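Lmo0740 protein (Listeria monocytogenes, PDB 4RFA) probably regulates transcription as a Crp-family activator, with a cyclic nucleotide-binding-type beta domain and a C-terminal winged-helix DNA-binding domain. Local coordinates at residues S49-E55 and S103-I109; Y57-E61 and I72-V76; R153-L158 and L186-T192; N179-Q183 and K213-Y217. One frame throughout, in Å; residues are numbered along the deposited sequence. Where two conformers were deposited one is given.

Contact 1. Residues S49-E55 and S103-I109; sequences SIFFIVE and SLMLYKI
Phe-51 (chi1 m) lays its ring alongside two side chains of the neighbouring strand: its CD2 lies 4.0 Å from Leu-106 CD1, which meets the ring at its edge, and its CE2 is 3.6 Å from Lys-108 CG. The strands 49-55 and 103-109 are extended and antiparallel, their axes 4.5 Å apart at closest approach and 153° between directions. Ile-50 and Ile-109 form a hydrogen-bonded pair, Ile-50 N to Ile-109 O and Ile-109 N to Ile-50 O both 2.8 Å; Phe-52 and Tyr-107 form the next, Phe-52 N to Tyr-107 O at 3.0 Å and Tyr-107 N to Phe-52 O at 2.9 Å. As in the jelly-roll of cyclic nucleotide-binding domains, distant strands become neighbours here, and 103-110 lies between 49-55 and 29-35. A classic beta bulge then shifts the register: Val-54, with helix-like psi (-28°), and Glu-55 both face selenomethionine Met-105. Val-54 N reaches Met-105 O at 2.9 Å, Glu-55 N reaches the same oxygen weakly at 3.4 Å, and Met-105 N returns to Glu-55 O at 3.0 Å. Beneath helix 11-20, Phe-52 (chi1 m) CD2 meets Ile-109 CD1 at 3.6 Å. On the other face, Ile-53 CD1 packs 3.8 Å from Leu-106 (chi1 p) CB.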
loop_
_atom_site.group_PDB
_atom_site.type_symbol
_atom_site.label_atom_id
_atom_site.label_comp_id
_atom_site.label_asym_id
_atom_site.label_seq_id
_atom_site.Cartn_x
_atom_site.Cartn_y
_atom_site.Cartn_z
ATOM N N SER A 49 12.871 -6.117 -13.736
ATOM C CA SER A 49 11.728 -6.934 -14.106
ATOM C C SER A 49 10.639 -6.975 -13.046
ATOM O O SER A 49 10.828 -6.600 -11.906
ATOM C CB SER A 49 12.198 -8.347 -14.471
ATOM O OG SER A 49 13.332 -8.720 -13.713
ATOM N N ILE A 50 9.482 -7.422 -13.483
ATOM C CA ILE A 50 8.301 -7.586 -12.680
ATOM C C ILE A 50 8.163 -9.097 -12.417
ATOM O O ILE A 50 8.537 -9.890 -13.274
ATOM C CB ILE A 50 7.108 -7.028 -13.467
ATOM C CG1 ILE A 50 7.327 -5.549 -13.760
ATOM C CG2 ILE A 50 5.824 -7.180 -12.709
ATOM C CD1 ILE A 50 7.664 -4.734 -12.525
ATOM N N PHE A 51 7.652 -9.482 -11.244
ATOM C CA PHE A 51 7.522 -10.908 -10.871
ATOM C C PHE A 51 6.075 -11.285 -10.619
ATOM O O PHE A 51 5.416 -10.652 -9.853
ATOM C CB PHE A 51 8.334 -11.215 -9.593
ATOM C CG PHE A 51 9.777 -10.891 -9.724
ATOM C CD1 PHE A 51 10.214 -9.572 -9.637
ATOM C CD2 PHE A 51 10.693 -11.869 -9.975
ATOM C CE1 PHE A 51 11.558 -9.254 -9.824
ATOM C CE2 PHE A 51 12.026 -11.570 -10.148
ATOM C CZ PHE A 51 12.463 -10.265 -10.083
ATOM N N PHE A 52 5.576 -12.315 -11.283
ATOM C CA PHE A 52 4.231 -12.823 -10.996
ATOM C C PHE A 52 4.200 -14.165 -10.326
ATOM O O PHE A 52 4.720 -15.153 -10.875
ATOM C CB PHE A 52 3.464 -12.984 -12.298
ATOM C CG PHE A 52 2.782 -11.757 -12.711
ATOM C CD1 PHE A 52 1.607 -11.377 -12.077
ATOM C CD2 PHE A 52 3.328 -10.949 -13.688
ATOM C CE1 PHE A 52 0.968 -10.206 -12.435
ATOM C CE2 PHE A 52 2.697 -9.777 -14.058
ATOM C CZ PHE A 52 1.513 -9.404 -13.434
ATOM N N ILE A 53 3.528 -14.243 -9.193
ATOM C CA ILE A 53 3.414 -15.507 -8.471
ATOM C C ILE A 53 2.284 -16.271 -9.129
ATOM O O ILE A 53 1.189 -15.736 -9.304
ATOM C CB ILE A 53 3.072 -15.313 -7.006
ATOM C CG1 ILE A 53 3.977 -14.263 -6.368
ATOM C CG2 ILE A 53 3.050 -16.649 -6.279
ATOM C CD1 ILE A 53 5.418 -14.251 -6.786
ATOM N N VAL A 54 2.553 -17.499 -9.533
ATOM C CA VAL A 54 1.496 -18.322 -10.137
ATOM C C VAL A 54 1.016 -19.359 -9.150
ATOM O O VAL A 54 -0.137 -19.741 -9.190
ATOM C CB VAL A 54 1.890 -18.965 -11.486
ATOM C CG1 VAL A 54 2.352 -17.907 -12.469
ATOM C CG2 VAL A 54 2.963 -20.003 -11.293
ATOM N N GLU A 55 1.861 -19.793 -8.231
ATOM C CA GLU A 55 1.358 -20.664 -7.181
ATOM C C GLU A 55 2.175 -20.560 -5.923
ATOM O O GLU A 55 3.352 -20.220 -5.973
ATOM C CB GLU A 55 1.307 -22.119 -7.681
ATOM C CG GLU A 55 2.639 -22.734 -7.967
ATOM C CD GLU A 55 2.546 -24.187 -8.487
ATOM O OE1 GLU A 55 1.750 -24.467 -9.412
ATOM O OE2 GLU A 55 3.301 -25.049 -7.969
ATOM N N SER A 103 6.007 -25.187 -1.688
ATOM C CA SER A 103 6.610 -24.559 -2.856
ATOM C C SER A 103 5.847 -23.351 -3.394
ATOM O O SER A 103 4.679 -23.100 -3.044
ATOM C CB SER A 103 6.769 -25.589 -3.987
ATOM O OG SER A 103 5.498 -25.865 -4.547
ATOM N N LEU A 104 6.561 -22.618 -4.248
ATOM C CA LEU A 104 6.095 -21.452 -4.897
ATOM C C LEU A 104 6.795 -21.322 -6.248
ATOM O O LEU A 104 8.010 -21.614 -6.367
ATOM C CB LEU A 104 6.383 -20.240 -4.007
ATOM C CG LEU A 104 6.047 -18.850 -4.521
ATOM C CD1 LEU A 104 5.769 -17.897 -3.342
ATOM C CD2 LEU A 104 7.136 -18.294 -5.428
HETATM N N MSE A 105 6.026 -20.902 -7.247
HETATM C CA MSE A 105 6.502 -20.701 -8.618
HETATM C C MSE A 105 6.172 -19.325 -9.030
HETATM O O MSE A 105 5.063 -18.874 -8.820
HETATM C CB MSE A 105 5.754 -21.533 -9.649
HETATM C CG MSE A 105 6.084 -21.204 -11.131
HETATM SE SE MSE A 105 5.219 -22.621 -12.219
HETATM C CE MSE A 105 6.231 -24.176 -11.525
ATOM N N LEU A 106 7.108 -18.667 -9.679
ATOM C CA LEU A 106 6.826 -17.374 -10.269
ATOM C C LEU A 106 7.438 -17.202 -11.622
ATOM O O LEU A 106 8.301 -17.978 -12.023
ATOM C CB LEU A 106 7.310 -16.269 -9.330
ATOM C CG LEU A 106 8.789 -16.172 -9.020
ATOM C CD1 LEU A 106 9.566 -15.656 -10.217
ATOM C CD2 LEU A 106 9.005 -15.248 -7.846
ATOM N N TYR A 107 6.993 -16.152 -12.306
ATOM C CA TYR A 107 7.589 -15.738 -13.563
ATOM C C TYR A 107 8.331 -14.419 -13.410
ATOM O O TYR A 107 7.839 -13.487 -12.839
ATOM C CB TYR A 107 6.513 -15.664 -14.659
ATOM C CG TYR A 107 6.174 -17.041 -15.186
ATOM C CD1 TYR A 107 6.947 -17.648 -16.156
ATOM C CD2 TYR A 107 5.133 -17.766 -14.634
ATOM C CE1 TYR A 107 6.651 -18.933 -16.605
ATOM C CE2 TYR A 107 4.830 -19.047 -15.072
ATOM C CZ TYR A 107 5.575 -19.618 -16.049
ATOM O OH TYR A 107 5.245 -20.886 -16.436
ATOM N N LYS A 108 9.553 -14.354 -13.892
ATOM C CA LYS A 108 10.268 -13.079 -13.911
ATOM C C LYS A 108 10.105 -12.533 -15.301
ATOM O O LYS A 108 10.521 -13.182 -16.251
ATOM C CB LYS A 108 11.749 -13.305 -13.615
ATOM C CG LYS A 108 12.600 -12.051 -13.673
ATOM C CD LYS A 108 14.038 -12.388 -13.356
ATOM C CE LYS A 108 14.950 -11.191 -13.583
ATOM N NZ LYS A 108 16.364 -11.640 -13.618
ATOM N N ILE A 109 9.544 -11.338 -15.415
ATOM C CA ILE A 109 9.330 -10.722 -16.709
ATOM C C ILE A 109 10.024 -9.379 -16.871
ATOM O O ILE A 109 9.802 -8.453 -16.105
ATOM C CB ILE A 109 7.843 -10.473 -16.961
ATOM C CG1 ILE A 109 7.052 -11.755 -16.780
ATOM C CG2 ILE A 109 7.682 -9.968 -18.368
ATOM C CD1 ILE A 109 5.605 -11.552 -16.464
#

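Contact 2. Residues Y57-E61 and I72-V76; sequences YAAVE and ISIFV
A beta hairpin pairs strand 58-62 with strand 72-76; its segments 58-61 and 72-76 run antiparallel at 157° with their axes 4.5 Å apart, and a classic bulge interrupts the register. Ile-72 enters opposite Glu-61 in a non-hydrogen-bonded pair, CA to CA 4.3 Å, its CG2 touching Ala-59 CB at 3.9 Å. Ser-73 takes helix-like angles (phi -84°, psi -42°), so that it and Ile-74 both face Val-60: Ser-73 N donates to Val-60 O at 2.7 Å, while Ile-74 O accepts from Val-60 N at 2.9 Å. Ile-74, chi1 t, sets CG2 3.9 Å from Val-60 CG2, and both residues also pack on Tyr-140 of the second subunit. Phe-75, chi1 m, turns to the opposite face with Ala-59, where its ring also meets Tyr-189, bringing the beta domain against the C-terminal domain. Val-76 closes the ladder with Ala-58: Val-76 N lies 2.8 Å from Ala-58 O, Ala-58 N is 3.1 Å from Val-76 O, and Val-76 CG2 rests 3.8 Å from Val-60 CG2.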
loop_
_atom_site.group_PDB
_atom_site.type_symbol
_atom_site.label_atom_id
_atom_site.label_comp_id
_atom_site.label_asym_id
_atom_site.label_seq_id
_atom_site.Cartn_x
_atom_site.Cartn_y
_atom_site.Cartn_z
ATOM N N TYR A 57 2.706 -19.279 -1.604
ATOM C CA TYR A 57 2.536 -18.126 -0.732
ATOM C C TYR A 57 3.866 -17.748 -0.155
ATOM O O TYR A 57 4.717 -18.589 0.114
ATOM C CB TYR A 57 1.541 -18.444 0.400
ATOM C CG TYR A 57 0.131 -18.673 -0.104
ATOM C CD1 TYR A 57 -0.311 -19.918 -0.508
ATOM C CD2 TYR A 57 -0.747 -17.632 -0.184
ATOM C CE1 TYR A 57 -1.611 -20.098 -0.975
ATOM C CE2 TYR A 57 -2.012 -17.791 -0.645
ATOM C CZ TYR A 57 -2.442 -19.022 -1.051
ATOM O OH TYR A 57 -3.733 -19.125 -1.496
ATOM N N ALA A 58 4.087 -16.468 -0.009
ATOM C CA ALA A 58 5.230 -16.026 0.756
ATOM C C ALA A 58 4.816 -14.976 1.758
ATOM O O ALA A 58 3.688 -14.504 1.733
ATOM C CB ALA A 58 6.307 -15.474 -0.176
ATOM N N ALA A 59 5.760 -14.586 2.612
ATOM C CA ALA A 59 5.557 -13.518 3.592
ATOM C C ALA A 59 6.611 -12.481 3.474
ATOM O O ALA A 59 7.797 -12.806 3.372
ATOM C CB ALA A 59 5.592 -14.083 5.013
ATOM N N VAL A 60 6.189 -11.226 3.521
ATOM C CA VAL A 60 7.115 -10.108 3.596
ATOM C C VAL A 60 7.326 -9.746 5.100
ATOM O O VAL A 60 6.385 -9.403 5.812
ATOM C CB VAL A 60 6.538 -8.895 2.840
ATOM C CG1 VAL A 60 7.524 -7.763 2.765
ATOM C CG2 VAL A 60 6.069 -9.294 1.432
ATOM N N GLU A 61 8.564 -9.744 5.550
ATOM C CA GLU A 61 8.894 -9.526 6.959
ATOM C C GLU A 61 9.399 -8.129 7.274
ATOM O O GLU A 61 10.229 -7.606 6.547
ATOM C CB GLU A 61 10.004 -10.496 7.358
ATOM C CG GLU A 61 9.718 -11.943 6.974
ATOM C CD GLU A 61 10.625 -12.940 7.687
ATOM O OE1 GLU A 61 11.527 -12.483 8.436
ATOM O OE2 GLU A 61 10.434 -14.165 7.488
ATOM N N ILE A 72 5.420 -10.213 10.339
ATOM C CA ILE A 72 5.102 -10.323 8.928
ATOM C C ILE A 72 4.213 -9.160 8.597
ATOM O O ILE A 72 3.178 -8.964 9.255
ATOM C CB ILE A 72 4.334 -11.609 8.661
ATOM C CG1 ILE A 72 5.247 -12.803 8.901
ATOM C CG2 ILE A 72 3.672 -11.570 7.286
ATOM C CD1 ILE A 72 4.504 -14.136 9.033
ATOM N N SER A 73 4.603 -8.402 7.583
ATOM C CA SER A 73 3.884 -7.179 7.221
ATOM C C SER A 73 2.736 -7.528 6.343
ATOM O O SER A 73 1.675 -6.956 6.465
ATOM C CB SER A 73 4.815 -6.210 6.436
ATOM O OG SER A 73 5.950 -5.913 7.246
ATOM N N ILE A 74 2.955 -8.443 5.404
ATOM C CA ILE A 74 1.873 -8.810 4.491
ATOM C C ILE A 74 2.227 -10.111 3.814
ATOM O O ILE A 74 3.402 -10.418 3.722
ATOM C CB ILE A 74 1.647 -7.644 3.440
ATOM C CG1 ILE A 74 0.401 -7.862 2.589
ATOM C CG2 ILE A 74 2.872 -7.447 2.600
ATOM C CD1 ILE A 74 -0.027 -6.594 1.821
ATOM N N PHE A 75 1.226 -10.852 3.333
ATOM C CA PHE A 75 1.472 -12.024 2.544
ATOM C C PHE A 75 1.497 -11.730 1.049
ATOM O O PHE A 75 0.865 -10.824 0.610
ATOM C CB PHE A 75 0.429 -13.080 2.864
ATOM C CG PHE A 75 0.575 -13.624 4.246
ATOM C CD1 PHE A 75 1.546 -14.587 4.520
ATOM C CD2 PHE A 75 -0.159 -13.109 5.288
ATOM C CE1 PHE A 75 1.747 -15.059 5.812
ATOM C CE2 PHE A 75 0.039 -13.565 6.604
ATOM C CZ PHE A 75 1.004 -14.536 6.868
ATOM N N VAL A 76 2.183 -12.583 0.287
ATOM C CA VAL A 76 2.241 -12.543 -1.163
ATOM C C VAL A 76 1.437 -13.741 -1.631
ATOM O O VAL A 76 1.737 -14.869 -1.250
ATOM C CB VAL A 76 3.696 -12.793 -1.576
ATOM C CG1 VAL A 76 3.841 -13.037 -3.084
ATOM C CG2 VAL A 76 4.541 -11.658 -1.057
#

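Contact 3. Residues R153-L158 and L186-T192; sequences RIYMAL and LARYCRT
The guanidinium of Arg-153 hydrogen-bonds to backbone carbonyls of a Schellman turn: its NE donates to Cys-190 O at 2.8 Å, and its NH2 adds weak bonds to Cys-190 O at 3.3 Å and to Arg-191 O at 2.8 Å. In this motif Arg-191 has positive phi (54°) and Thr-192 N is bonded back to Ala-187 O at 3.0 Å. Helix 183-189 sits just before helix 194-206, an order consistent with the helix-turn-helix of Crp-like regulators, and the contact packs its C-terminal turn against helix 150-165. Arg-153 (chi1 m, chi2 t) reaches across from the nearest backbone approach, its CA 6.0 Å from that of Cys-190. One helical turn on, Ala-157 turns its CB toward the other helix, 3.5 Å from both Cys-190 SG and Tyr-189 CE2. Ile-154 CA lies 3.8 Å from Cys-190 SG. Leu-186 (chi1 t, chi2 p) completes the apolar layer between Ile-154 and Leu-158, with its CD2 4.1 Å from Ile-154 CD1 and its CD1 3.9 Å from Leu-158 CD2.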
loop_
_atom_site.group_PDB
_atom_site.type_symbol
_atom_site.label_atom_id
_atom_site.label_comp_id
_atom_site.label_asym_id
_atom_site.label_seq_id
_atom_site.Cartn_x
_atom_site.Cartn_y
_atom_site.Cartn_z
ATOM N N ARG A 153 -6.808 -6.741 16.617
ATOM C CA ARG A 153 -5.994 -7.130 15.475
ATOM C C ARG A 153 -6.220 -8.563 15.007
ATOM O O ARG A 153 -6.212 -8.841 13.813
ATOM C CB ARG A 153 -4.525 -6.945 15.804
ATOM C CG ARG A 153 -4.163 -5.485 15.951
ATOM C CD ARG A 153 -2.706 -5.171 15.770
ATOM N NE ARG A 153 -1.789 -5.870 16.676
ATOM C CZ ARG A 153 -1.383 -5.435 17.867
ATOM N NH1 ARG A 153 -1.864 -4.301 18.405
ATOM N NH2 ARG A 153 -0.477 -6.144 18.529
ATOM N N ILE A 154 -6.431 -9.486 15.941
ATOM C CA ILE A 154 -6.561 -10.887 15.552
ATOM C C ILE A 154 -7.847 -11.126 14.765
ATOM O O ILE A 154 -7.871 -11.898 13.794
ATOM C CB ILE A 154 -6.428 -11.825 16.773
ATOM C CG1 ILE A 154 -6.273 -13.274 16.305
ATOM C CG2 ILE A 154 -7.601 -11.703 17.740
ATOM C CD1 ILE A 154 -5.984 -14.218 17.438
ATOM N N TYR A 155 -8.929 -10.467 15.156
ATOM C CA TYR A 155 -10.152 -10.548 14.339
ATOM C C TYR A 155 -9.911 -10.052 12.943
ATOM O O TYR A 155 -10.347 -10.663 11.983
ATOM C CB TYR A 155 -11.251 -9.689 14.972
ATOM C CG TYR A 155 -12.143 -10.452 15.968
ATOM C CD1 TYR A 155 -13.097 -11.332 15.500
ATOM C CD2 TYR A 155 -12.048 -10.266 17.335
ATOM C CE1 TYR A 155 -13.949 -12.021 16.354
ATOM C CE2 TYR A 155 -12.910 -10.931 18.209
ATOM C CZ TYR A 155 -13.840 -11.830 17.696
ATOM O OH TYR A 155 -14.711 -12.542 18.471
HETATM N N MSE A 156 -9.268 -8.888 12.838
HETATM C CA MSE A 156 -9.051 -8.241 11.560
HETATM C C MSE A 156 -8.112 -9.083 10.759
HETATM O O MSE A 156 -8.343 -9.238 9.582
HETATM C CB MSE A 156 -8.413 -6.837 11.665
HETATM C CG MSE A 156 -9.417 -5.882 12.290
HETATM SE SE MSE A 156 -8.539 -4.154 12.760
HETATM C CE MSE A 156 -8.330 -3.655 10.883
ATOM N N ALA A 157 -7.042 -9.603 11.370
ATOM C CA ALA A 157 -6.161 -10.524 10.653
ATOM C C ALA A 157 -6.929 -11.743 10.076
ATOM O O ALA A 157 -6.777 -12.119 8.920
ATOM C CB ALA A 157 -5.045 -10.999 11.565
ATOM N N LEU A 158 -7.673 -12.433 10.916
ATOM C CA LEU A 158 -8.292 -13.670 10.482
ATOM C C LEU A 158 -9.313 -13.384 9.422
ATOM O O LEU A 158 -9.496 -14.186 8.500
ATOM C CB LEU A 158 -8.954 -14.373 11.653
ATOM C CG LEU A 158 -7.971 -15.089 12.558
ATOM C CD1 LEU A 158 -8.660 -15.541 13.832
ATOM C CD2 LEU A 158 -7.293 -16.262 11.849
ATOM N N LEU A 186 0.427 -16.588 12.797
ATOM C CA LEU A 186 -0.645 -15.689 13.134
ATOM C C LEU A 186 -0.137 -14.634 14.050
ATOM O O LEU A 186 -0.454 -13.480 13.852
ATOM C CB LEU A 186 -1.839 -16.420 13.754
ATOM C CG LEU A 186 -3.124 -15.652 13.979
ATOM C CD1 LEU A 186 -3.648 -15.149 12.649
ATOM C CD2 LEU A 186 -4.137 -16.579 14.637
ATOM N N ALA A 187 0.659 -15.014 15.045
ATOM C CA ALA A 187 1.216 -14.054 15.955
ATOM C C ALA A 187 2.110 -13.020 15.284
ATOM O O ALA A 187 2.117 -11.830 15.665
ATOM C CB ALA A 187 2.000 -14.730 17.041
ATOM N N ARG A 188 2.928 -13.480 14.353
ATOM C CA ARG A 188 3.807 -12.597 13.632
ATOM C C ARG A 188 3.014 -11.634 12.778
ATOM O O ARG A 188 3.382 -10.448 12.702
ATOM C CB ARG A 188 4.815 -13.372 12.811
ATOM C CG ARG A 188 5.753 -14.192 13.695
ATOM C CD ARG A 188 6.504 -15.220 12.904
ATOM N NE ARG A 188 7.392 -14.589 11.970
ATOM C CZ ARG A 188 7.836 -15.196 10.890
ATOM N NH1 ARG A 188 7.465 -16.456 10.647
ATOM N NH2 ARG A 188 8.640 -14.550 10.081
ATOM N N TYR A 189 1.902 -12.092 12.192
ATOM C CA TYR A 189 1.099 -11.226 11.336
ATOM C C TYR A 189 0.301 -10.237 12.169
ATOM O O TYR A 189 0.003 -9.099 11.727
ATOM C CB TYR A 189 0.237 -12.073 10.443
ATOM C CG TYR A 189 -0.710 -11.350 9.493
ATOM C CD1 TYR A 189 -0.264 -10.550 8.459
ATOM C CD2 TYR A 189 -2.079 -11.585 9.581
ATOM C CE1 TYR A 189 -1.152 -9.968 7.547
ATOM C CE2 TYR A 189 -2.968 -10.997 8.687
ATOM C CZ TYR A 189 -2.499 -10.187 7.680
ATOM O OH TYR A 189 -3.450 -9.634 6.881
ATOM N N CYS A 190 -0.091 -10.673 13.364
ATOM C CA CYS A 190 -0.780 -9.795 14.314
ATOM C C CYS A 190 0.140 -8.895 15.114
ATOM O O CYS A 190 -0.331 -8.092 15.897
ATOM C CB CYS A 190 -1.685 -10.581 15.274
ATOM S SG CYS A 190 -3.023 -11.387 14.396
ATOM N N ARG A 191 1.436 -9.080 14.924
ATOM C CA ARG A 191 2.439 -8.278 15.576
ATOM C C ARG A 191 2.184 -8.313 17.118
ATOM O O ARG A 191 1.930 -7.297 17.783
ATOM C CB ARG A 191 2.460 -6.892 14.879
ATOM C CG ARG A 191 2.442 -6.973 13.311
ATOM C CD ARG A 191 2.676 -5.595 12.679
ATOM N NE ARG A 191 2.507 -5.288 11.218
ATOM C CZ ARG A 191 1.836 -5.932 10.252
ATOM N NH1 ARG A 191 1.158 -7.045 10.460
ATOM N NH2 ARG A 191 1.822 -5.365 9.009
ATOM N N THR A 192 2.156 -9.541 17.638
ATOM C CA THR A 192 2.098 -9.829 19.065
ATOM C C THR A 192 2.821 -11.169 19.388
ATOM O O THR A 192 3.442 -11.749 18.526
ATOM C CB THR A 192 0.661 -9.907 19.532
ATOM O OG1 THR A 192 0.650 -9.868 20.942
ATOM C CG2 THR A 192 -0.044 -11.172 19.038
#

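Contact 4. Residues N179-Q183 and K213-Y217; sequences NFINQ and KKSPY
This is a water-mediated contact between two irregular segments of the C-terminal domain, one leading into helix 183-189 and the other into strand 218-220, an outer strand of the small antiparallel sheet; the arrangement is consistent with the wing side of a winged helix. No direct hydrogen bond joins the segments. Tyr-217 (chi1 m) runs alongside the 181-183 backbone: its CE2 lies 3.3 Å from Ile-181 O, and its CD2 is 4.0 Å from Ile-181 CG2. Its OH comes within 3.2 Å of Gln-183 N, at an angle too poor for a hydrogen bond. One water donates to Ile-181 O at 2.5 Å and accepts from Tyr-217 N at 2.9 Å, bridging backbone to backbone. A second lies 2.7 Å from Tyr-217 OH, donates to Lys-213 O at 2.6 Å and only weakly to Gln-183 OE1 at 3.4 Å. A cis peptide bond precedes Pro-216, whose CG is 3.9 Å from Asn-179 ND2, and Ser-215 CB sits 3.4 Å from Ile-181 O. Asn-182, chi1 p, is the N-cap of helix 183-189, its OD1 accepting from Val-185 N. This chemistry implies a polar join made through solvent, chiefly the first water, beside tyrosine packing.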
loop_
_atom_site.group_PDB
_atom_site.type_symbol
_atom_site.label_atom_id
_atom_site.label_comp_id
_atom_site.label_asym_id
_atom_site.label_seq_id
_atom_site.Cartn_x
_atom_site.Cartn_y
_atom_site.Cartn_z
ATOM N N ASN A 179 -2.768 -24.316 5.734
ATOM C CA ASN A 179 -2.056 -25.027 6.751
ATOM C C ASN A 179 -0.886 -24.257 7.313
ATOM O O ASN A 179 -0.582 -24.376 8.495
ATOM C CB ASN A 179 -1.527 -26.309 6.135
ATOM C CG ASN A 179 -1.227 -27.357 7.167
ATOM O OD1 ASN A 179 -0.081 -27.774 7.329
ATOM N ND2 ASN A 179 -2.255 -27.788 7.877
ATOM N N PHE A 180 -0.213 -23.479 6.468
ATOM C CA PHE A 180 0.948 -22.722 6.915
ATOM C C PHE A 180 0.611 -21.571 7.906
ATOM O O PHE A 180 1.489 -21.078 8.594
ATOM C CB PHE A 180 1.786 -22.229 5.714
ATOM C CG PHE A 180 1.134 -21.124 4.927
ATOM C CD1 PHE A 180 1.223 -19.813 5.355
ATOM C CD2 PHE A 180 0.447 -21.410 3.750
ATOM C CE1 PHE A 180 0.644 -18.784 4.623
ATOM C CE2 PHE A 180 -0.151 -20.405 3.024
ATOM C CZ PHE A 180 -0.068 -19.081 3.468
ATOM N N ILE A 181 -0.639 -21.149 7.975
ATOM C CA ILE A 181 -1.089 -20.231 9.014
ATOM C C ILE A 181 -1.333 -21.000 10.329
ATOM O O ILE A 181 -2.436 -21.569 10.566
ATOM C CB ILE A 181 -2.369 -19.481 8.647
ATOM C CG1 ILE A 181 -2.286 -18.810 7.260
ATOM C CG2 ILE A 181 -2.674 -18.427 9.734
ATOM C CD1 ILE A 181 -1.332 -17.675 7.141
ATOM N N ASN A 182 -0.280 -21.058 11.139
ATOM C CA ASN A 182 -0.332 -21.611 12.481
ATOM C C ASN A 182 -0.221 -20.505 13.483
ATOM O O ASN A 182 -0.165 -19.279 13.153
ATOM C CB ASN A 182 0.782 -22.649 12.724
ATOM C CG ASN A 182 2.177 -22.119 12.411
ATOM O OD1 ASN A 182 2.421 -20.930 12.381
ATOM N ND2 ASN A 182 3.099 -23.020 12.212
ATOM N N GLN A 183 -0.189 -20.915 14.727
ATOM C CA GLN A 183 -0.083 -19.987 15.838
ATOM C C GLN A 183 1.073 -19.004 15.771
ATOM O O GLN A 183 0.922 -17.806 16.081
ATOM C CB GLN A 183 -0.033 -20.765 17.153
ATOM C CG GLN A 183 -0.443 -19.932 18.345
ATOM C CD GLN A 183 -0.702 -20.783 19.556
ATOM O OE1 GLN A 183 -1.740 -21.464 19.673
ATOM N NE2 GLN A 183 0.249 -20.772 20.455
ATOM N N LYS A 213 -9.489 -23.876 18.245
ATOM C CA LYS A 213 -8.281 -23.166 18.591
ATOM C C LYS A 213 -7.043 -23.633 17.799
ATOM O O LYS A 213 -6.022 -22.997 17.826
ATOM C CB LYS A 213 -8.009 -23.384 20.071
ATOM C CG LYS A 213 -6.988 -22.422 20.611
ATOM C CD LYS A 213 -6.607 -22.764 22.029
ATOM C CE LYS A 213 -5.304 -22.043 22.344
ATOM N NZ LYS A 213 -5.398 -21.407 23.673
ATOM N N LYS A 214 -7.207 -24.698 17.044
ATOM C CA LYS A 214 -6.171 -25.456 16.418
ATOM C C LYS A 214 -6.104 -25.208 14.898
ATOM O O LYS A 214 -7.115 -25.236 14.214
ATOM C CB LYS A 214 -6.590 -26.900 16.627
ATOM C CG LYS A 214 -5.516 -27.924 16.503
ATOM C CD LYS A 214 -6.124 -29.229 15.993
ATOM C CE LYS A 214 -5.334 -30.408 16.467
ATOM N NZ LYS A 214 -3.878 -30.091 16.452
ATOM N N SER A 215 -4.915 -25.050 14.341
ATOM C CA SER A 215 -4.829 -24.889 12.884
ATOM C C SER A 215 -4.931 -26.219 12.129
ATOM O O SER A 215 -4.545 -27.276 12.639
ATOM C CB SER A 215 -3.564 -24.141 12.472
ATOM O OG SER A 215 -2.434 -24.673 13.113
ATOM N N PRO A 216 -5.421 -26.169 10.888
ATOM C CA PRO A 216 -5.811 -24.960 10.142
ATOM C C PRO A 216 -7.056 -24.285 10.699
ATOM O O PRO A 216 -8.009 -24.955 11.115
ATOM C CB PRO A 216 -6.048 -25.453 8.708
ATOM C CG PRO A 216 -5.960 -26.952 8.745
ATOM C CD PRO A 216 -5.492 -27.405 10.099
ATOM N N TYR A 217 -7.043 -22.964 10.727
ATOM C CA TYR A 217 -8.120 -22.213 11.340
ATOM C C TYR A 217 -9.372 -22.277 10.485
ATOM O O TYR A 217 -9.332 -22.094 9.260
ATOM C CB TYR A 217 -7.676 -20.776 11.565
ATOM C CG TYR A 217 -6.511 -20.733 12.506
ATOM C CD1 TYR A 217 -6.633 -21.255 13.783
ATOM C CD2 TYR A 217 -5.270 -20.272 12.108
ATOM C CE1 TYR A 217 -5.572 -21.265 14.659
ATOM C CE2 TYR A 217 -4.187 -20.283 12.997
ATOM C CZ TYR A 217 -4.359 -20.783 14.266
ATOM O OH TYR A 217 -3.334 -20.816 15.175
HETATM O O HOH W 1 -4.607 -22.058 9.440
HETATM O O HOH W 2 -3.588 -22.675 17.096
#

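How the contacts relate
Backbone ladders build contacts 1 and 2, each broken by one classic bulge, whereas contact 3 uses an arginine on backbone carbonyls with apolar packing, and contact 4 bridging water beside a tyrosine. Contacts 2 and 3 are buried and both touch the second subunit; contacts 1 and 4 are only partly buried, and the other chain touches neither. Contacts 1 and 2 share the beta domain and meet where Ile-53 CG1 lies 3.5 Å from Val-76 CG1. Contacts 3 and 4 lie at opposite ends of helix 183-189. Contact 2 links the domains: Phe-75 touches Tyr-189 of contact 3 and Ile-181 of contact 4, while contacts 1 and 3 have centres about 26 Å apart.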